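Local coordinates for FMN-dependent NADH:quinone oxidoreductase 1 (Bacillus anthracis, PDB 3U7I), which probably uses FMN and NADH to reduce electrophilic quinones and to cleave the azo bond of aromatic azo compounds, working as a homodimer, at residues F107-M117 against W159-L170. Sequence-based numbering, arbitrary orientation.
Sequences FNIPSKLKDYM and WYTDVEYSHKYL
Phe107 swings its ring beside its own backbone N, with CG anti to the carbonyl carbon (chi1 -53°), while Trp159 extends its indole with CG anti to the backbone N; these torsions direct the rings toward each other, their planes at 74°. The edge of Trp159 is turned toward the face of Phe107 in an offset edge-to-face pair, with Trp159 CH2 3.6 Å from Phe107 CZ. Val163, short and branched, packs close against both rings: its CG2 lies 3.5 Å from Phe107 CD1 and over one face of the indole, toward the rim. The backbone adds a weak hydrogen bond from Tyr165 N to Phe107 O (3.3 Å), just where helix 165-177 begins.

Further along, beta-branched Ile109 can meet two residues at once. CD1 reaches Tyr169 CE2 at 3.6 Å, and CG2 meets Leu170 CG at 3.8 Å. Leu113 and Leu170 approach tip to tip, CD2 to CD1 at 4.0 Å, and both also touch Ile100 of the central parallel sheet. Selenomethionine Met117, its flexible chain bent twice, places CG at the edge of the Tyr169 ring, in its plane.

Helix segments 111-117 and 165-170 run nearly parallel (7°) on one side of the flavodoxin-like fold, with a closest axis approach of 12.7 Å, and Ile109, Tyr169 and Leu170 span the distance. Cohesion within the subunit is therefore mainly apolar and aromatic, whereas the polar ends of Tyr169 and Lys114 also cross the dimer interface: Tyr169 OH bonds to Asn106 O and Lys114 NZ to His105 O, both of the second subunit.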
loop_
_atom_site.group_PDB
_atom_site.type_symbol
_atom_site.label_atom_id
_atom_site.label_comp_id
_atom_site.label_asym_id
_atom_site.label_seq_id
_atom_site.Cartn_x
_atom_site.Cartn_y
_atom_site.Cartn_z
ATOM N N PHE C 107 7.509 -5.057 -0.909
ATOM C CA PHE C 107 7.992 -3.810 -1.505
ATOM C C PHE C 107 7.060 -2.612 -1.397
ATOM O O PHE C 107 7.148 -1.694 -2.218
ATOM C CB PHE C 107 8.391 -4.026 -2.968
ATOM C CG PHE C 107 9.356 -5.161 -3.166
ATOM C CD1 PHE C 107 10.710 -4.983 -2.946
ATOM C CD2 PHE C 107 8.902 -6.410 -3.564
ATOM C CE1 PHE C 107 11.600 -6.029 -3.126
ATOM C CE2 PHE C 107 9.779 -7.461 -3.745
ATOM C CZ PHE C 107 11.133 -7.273 -3.530
ATOM N N ASN C 108 6.170 -2.619 -0.405
ATOM C CA ASN C 108 5.256 -1.486 -0.185
ATOM C C ASN C 108 4.901 -1.399 1.288
ATOM O O ASN C 108 5.227 -2.303 2.062
ATOM C CB ASN C 108 3.972 -1.634 -1.021
ATOM C CG ASN C 108 3.430 -0.296 -1.542
ATOM O OD1 ASN C 108 3.553 0.758 -0.892
ATOM N ND2 ASN C 108 2.808 -0.341 -2.726
ATOM N N ILE C 109 4.233 -0.318 1.676
ATOM C CA ILE C 109 3.792 -0.160 3.052
ATOM C C ILE C 109 2.751 -1.234 3.398
ATOM O O ILE C 109 2.001 -1.682 2.520
ATOM C CB ILE C 109 3.210 1.248 3.301
ATOM C CG1 ILE C 109 1.949 1.480 2.445
ATOM C CG2 ILE C 109 4.277 2.310 3.020
ATOM C CD1 ILE C 109 1.226 2.785 2.741
ATOM N N PRO C 110 2.721 -1.672 4.673
ATOM C CA PRO C 110 1.674 -2.592 5.127
ATOM C C PRO C 110 0.279 -2.061 4.797
ATOM O O PRO C 110 0.042 -0.856 4.853
ATOM C CB PRO C 110 1.886 -2.629 6.645
ATOM C CG PRO C 110 3.334 -2.382 6.822
ATOM C CD PRO C 110 3.692 -1.374 5.748
ATOM N N SER C 111 -0.644 -2.961 4.470
ATOM C CA SER C 111 -2.016 -2.556 4.153
ATOM C C SER C 111 -2.613 -1.609 5.193
ATOM O O SER C 111 -3.277 -0.634 4.837
ATOM C CB SER C 111 -2.915 -3.773 3.973
ATOM O OG SER C 111 -2.886 -4.593 5.122
ATOM N N LYS C 112 -2.388 -1.888 6.476
ATOM C CA LYS C 112 -2.957 -1.024 7.516
ATOM C C LYS C 112 -2.291 0.358 7.563
ATOM O O LYS C 112 -2.902 1.319 8.011
ATOM C CB LYS C 112 -2.975 -1.701 8.900
ATOM C CG LYS C 112 -3.924 -2.897 9.017
ATOM C CD LYS C 112 -5.360 -2.587 8.575
ATOM C CE LYS C 112 -6.038 -1.516 9.443
ATOM N NZ LYS C 112 -7.500 -1.335 9.088
ATOM N N LEU C 113 -1.057 0.473 7.067
ATOM C CA LEU C 113 -0.421 1.794 6.962
ATOM C C LEU C 113 -1.059 2.616 5.830
ATOM O O LEU C 113 -1.172 3.842 5.925
ATOM C CB LEU C 113 1.101 1.682 6.781
ATOM C CG LEU C 113 1.898 2.988 6.818
ATOM C CD1 LEU C 113 1.524 3.829 8.036
ATOM C CD2 LEU C 113 3.402 2.715 6.798
ATOM N N LYS C 114 -1.484 1.939 4.766
ATOM C CA LYS C 114 -2.293 2.598 3.740
ATOM C C LYS C 114 -3.608 3.108 4.337
ATOM O O LYS C 114 -3.986 4.254 4.094
ATOM C CB LYS C 114 -2.567 1.673 2.548
ATOM C CG LYS C 114 -3.355 2.347 1.417
ATOM C CD LYS C 114 -2.792 3.740 1.097
ATOM C CE LYS C 114 -3.321 4.320 -0.233
ATOM N NZ LYS C 114 -4.804 4.378 -0.339
ATOM N N ASP C 115 -4.300 2.273 5.118
ATOM C CA ASP C 115 -5.523 2.707 5.796
ATOM C C ASP C 115 -5.242 3.923 6.676
ATOM O O ASP C 115 -6.058 4.849 6.749
ATOM C CB ASP C 115 -6.102 1.604 6.679
ATOM C CG ASP C 115 -6.720 0.489 5.884
ATOM O OD1 ASP C 115 -7.060 0.713 4.706
ATOM O OD2 ASP C 115 -6.884 -0.608 6.452
ATOM N N TYR C 116 -4.099 3.909 7.357
ATOM C CA TYR C 116 -3.736 5.039 8.209
ATOM C C TYR C 116 -3.523 6.295 7.362
ATOM O O TYR C 116 -3.977 7.382 7.732
ATOM C CB TYR C 116 -2.495 4.726 9.057
ATOM C CG TYR C 116 -2.144 5.824 10.042
ATOM C CD1 TYR C 116 -2.825 5.947 11.253
ATOM C CD2 TYR C 116 -1.140 6.741 9.756
ATOM C CE1 TYR C 116 -2.498 6.966 12.162
ATOM C CE2 TYR C 116 -0.812 7.765 10.653
ATOM C CZ TYR C 116 -1.485 7.869 11.846
ATOM O OH TYR C 116 -1.145 8.885 12.723
HETATM N N MSE C 117 -2.845 6.153 6.226
HETATM C CA MSE C 117 -2.661 7.294 5.333
HETATM C C MSE C 117 -4.026 7.826 4.917
HETATM O O MSE C 117 -4.209 9.033 4.787
HETATM C CB MSE C 117 -1.835 6.928 4.087
HETATM C CG MSE C 117 -0.408 6.429 4.370
HETATM SE SE MSE C 117 0.660 7.692 5.385
HETATM C CE MSE C 117 0.524 9.219 4.160
ATOM N N TRP C 159 18.146 -2.793 -8.443
ATOM C CA TRP C 159 16.710 -3.028 -8.562
ATOM C C TRP C 159 15.987 -2.811 -7.241
ATOM O O TRP C 159 14.959 -2.133 -7.200
ATOM C CB TRP C 159 16.429 -4.434 -9.099
ATOM C CG TRP C 159 14.964 -4.765 -9.216
ATOM C CD1 TRP C 159 14.120 -4.405 -10.228
ATOM C CD2 TRP C 159 14.177 -5.535 -8.293
ATOM N NE1 TRP C 159 12.854 -4.895 -9.989
ATOM C CE2 TRP C 159 12.864 -5.598 -8.808
ATOM C CE3 TRP C 159 14.456 -6.177 -7.077
ATOM C CZ2 TRP C 159 11.830 -6.274 -8.151
ATOM C CZ3 TRP C 159 13.428 -6.849 -6.429
ATOM C CH2 TRP C 159 12.135 -6.895 -6.968
ATOM N N TYR C 160 16.518 -3.380 -6.160
ATOM C CA TYR C 160 15.885 -3.238 -4.843
ATOM C C TYR C 160 15.658 -1.772 -4.466
ATOM O O TYR C 160 14.595 -1.410 -3.949
ATOM C CB TYR C 160 16.691 -3.960 -3.753
ATOM C CG TYR C 160 16.595 -5.469 -3.841
ATOM C CD1 TYR C 160 17.418 -6.189 -4.702
ATOM C CD2 TYR C 160 15.670 -6.171 -3.075
ATOM C CE1 TYR C 160 17.326 -7.569 -4.793
ATOM C CE2 TYR C 160 15.569 -7.550 -3.162
ATOM C CZ TYR C 160 16.398 -8.244 -4.019
ATOM O OH TYR C 160 16.295 -9.617 -4.106
ATOM N N THR C 161 16.661 -0.936 -4.732
ATOM C CA THR C 161 16.565 0.494 -4.456
ATOM C C THR C 161 15.410 1.100 -5.244
ATOM O O THR C 161 14.684 1.948 -4.737
ATOM C CB THR C 161 17.854 1.233 -4.840
ATOM O OG1 THR C 161 18.987 0.509 -4.349
ATOM C CG2 THR C 161 17.853 2.641 -4.254
ATOM N N ASP C 162 15.250 0.656 -6.485
ATOM C CA ASP C 162 14.221 1.185 -7.367
ATOM C C ASP C 162 12.803 0.754 -6.969
ATOM O O ASP C 162 11.845 1.489 -7.211
ATOM C CB ASP C 162 14.513 0.800 -8.817
ATOM C CG ASP C 162 15.831 1.361 -9.308
ATOM O OD1 ASP C 162 16.258 2.408 -8.775
ATOM O OD2 ASP C 162 16.441 0.759 -10.222
ATOM N N VAL C 163 12.668 -0.419 -6.345
ATOM C CA VAL C 163 11.345 -0.939 -5.961
ATOM C C VAL C 163 11.035 -0.827 -4.469
ATOM O O VAL C 163 10.107 -1.463 -3.967
ATOM C CB VAL C 163 11.129 -2.403 -6.437
ATOM C CG1 VAL C 163 11.257 -2.477 -7.939
ATOM C CG2 VAL C 163 12.105 -3.357 -5.760
ATOM N N GLU C 164 11.806 -0.002 -3.769
ATOM C CA GLU C 164 11.563 0.247 -2.353
ATOM C C GLU C 164 10.435 1.260 -2.230
ATOM O O GLU C 164 10.653 2.408 -1.832
ATOM C CB GLU C 164 12.834 0.763 -1.659
ATOM C CG GLU C 164 12.753 0.728 -0.135
ATOM C CD GLU C 164 13.884 1.484 0.529
ATOM O OE1 GLU C 164 14.593 2.236 -0.181
ATOM O OE2 GLU C 164 14.063 1.324 1.758
ATOM N N TYR C 165 9.225 0.835 -2.576
ATOM C CA TYR C 165 8.096 1.762 -2.631
ATOM C C TYR C 165 7.547 2.147 -1.269
ATOM O O TYR C 165 6.914 3.188 -1.135
ATOM C CB TYR C 165 6.994 1.247 -3.557
ATOM C CG TYR C 165 7.430 1.272 -4.997
ATOM C CD1 TYR C 165 7.729 2.480 -5.624
ATOM C CD2 TYR C 165 7.577 0.092 -5.725
ATOM C CE1 TYR C 165 8.147 2.518 -6.937
ATOM C CE2 TYR C 165 7.996 0.123 -7.044
ATOM C CZ TYR C 165 8.270 1.342 -7.643
ATOM O OH TYR C 165 8.689 1.383 -8.952
ATOM N N SER C 166 7.795 1.319 -0.261
ATOM C CA SER C 166 7.500 1.713 1.110
ATOM C C SER C 166 8.123 3.091 1.394
ATOM O O SER C 166 7.409 4.069 1.656
ATOM C CB SER C 166 8.043 0.669 2.095
ATOM O OG SER C 166 9.440 0.469 1.929
ATOM N N HIS C 167 9.457 3.153 1.316
ATOM C CA HIS C 167 10.224 4.381 1.534
ATOM C C HIS C 167 9.861 5.499 0.555
ATOM O O HIS C 167 9.606 6.628 0.965
ATOM C CB HIS C 167 11.732 4.088 1.469
ATOM C CG HIS C 167 12.583 5.304 1.268
ATOM N ND1 HIS C 167 12.691 6.306 2.210
ATOM C CD2 HIS C 167 13.367 5.684 0.230
ATOM C CE1 HIS C 167 13.505 7.245 1.766
ATOM N NE2 HIS C 167 13.929 6.892 0.564
ATOM N N LYS C 168 9.843 5.187 -0.734
ATOM C CA LYS C 168 9.535 6.188 -1.752
ATOM C C LYS C 168 8.188 6.856 -1.479
ATOM O O LYS C 168 8.073 8.086 -1.493
ATOM C CB LYS C 168 9.569 5.558 -3.153
ATOM C CG LYS C 168 10.977 5.207 -3.595
ATOM C CD LYS C 168 11.005 4.643 -5.005
ATOM C CE LYS C 168 12.433 4.620 -5.547
ATOM N NZ LYS C 168 12.430 4.314 -7.005
ATOM N N TYR C 169 7.179 6.041 -1.203
ATOM C CA TYR C 169 5.845 6.553 -0.933
ATOM C C TYR C 169 5.814 7.391 0.339
ATOM O O TYR C 169 5.344 8.532 0.322
ATOM C CB TYR C 169 4.852 5.404 -0.835
ATOM C CG TYR C 169 3.450 5.824 -0.489
ATOM C CD1 TYR C 169 2.626 6.403 -1.443
ATOM C CD2 TYR C 169 2.945 5.637 0.789
ATOM C CE1 TYR C 169 1.336 6.782 -1.136
ATOM C CE2 TYR C 169 1.655 6.014 1.109
ATOM C CZ TYR C 169 0.850 6.586 0.146
ATOM O OH TYR C 169 -0.447 6.956 0.451
ATOM N N LEU C 170 6.318 6.848 1.444
ATOM C CA LEU C 170 6.271 7.594 2.707
ATOM C C LEU C 170 6.986 8.947 2.640
ATOM O O LEU C 170 6.422 9.956 3.060
ATOM C CB LEU C 170 6.783 6.751 3.885
ATOM C CG LEU C 170 5.899 5.556 4.254
ATOM C CD1 LEU C 170 6.578 4.671 5.284
ATOM C CD2 LEU C 170 4.542 6.031 4.755
#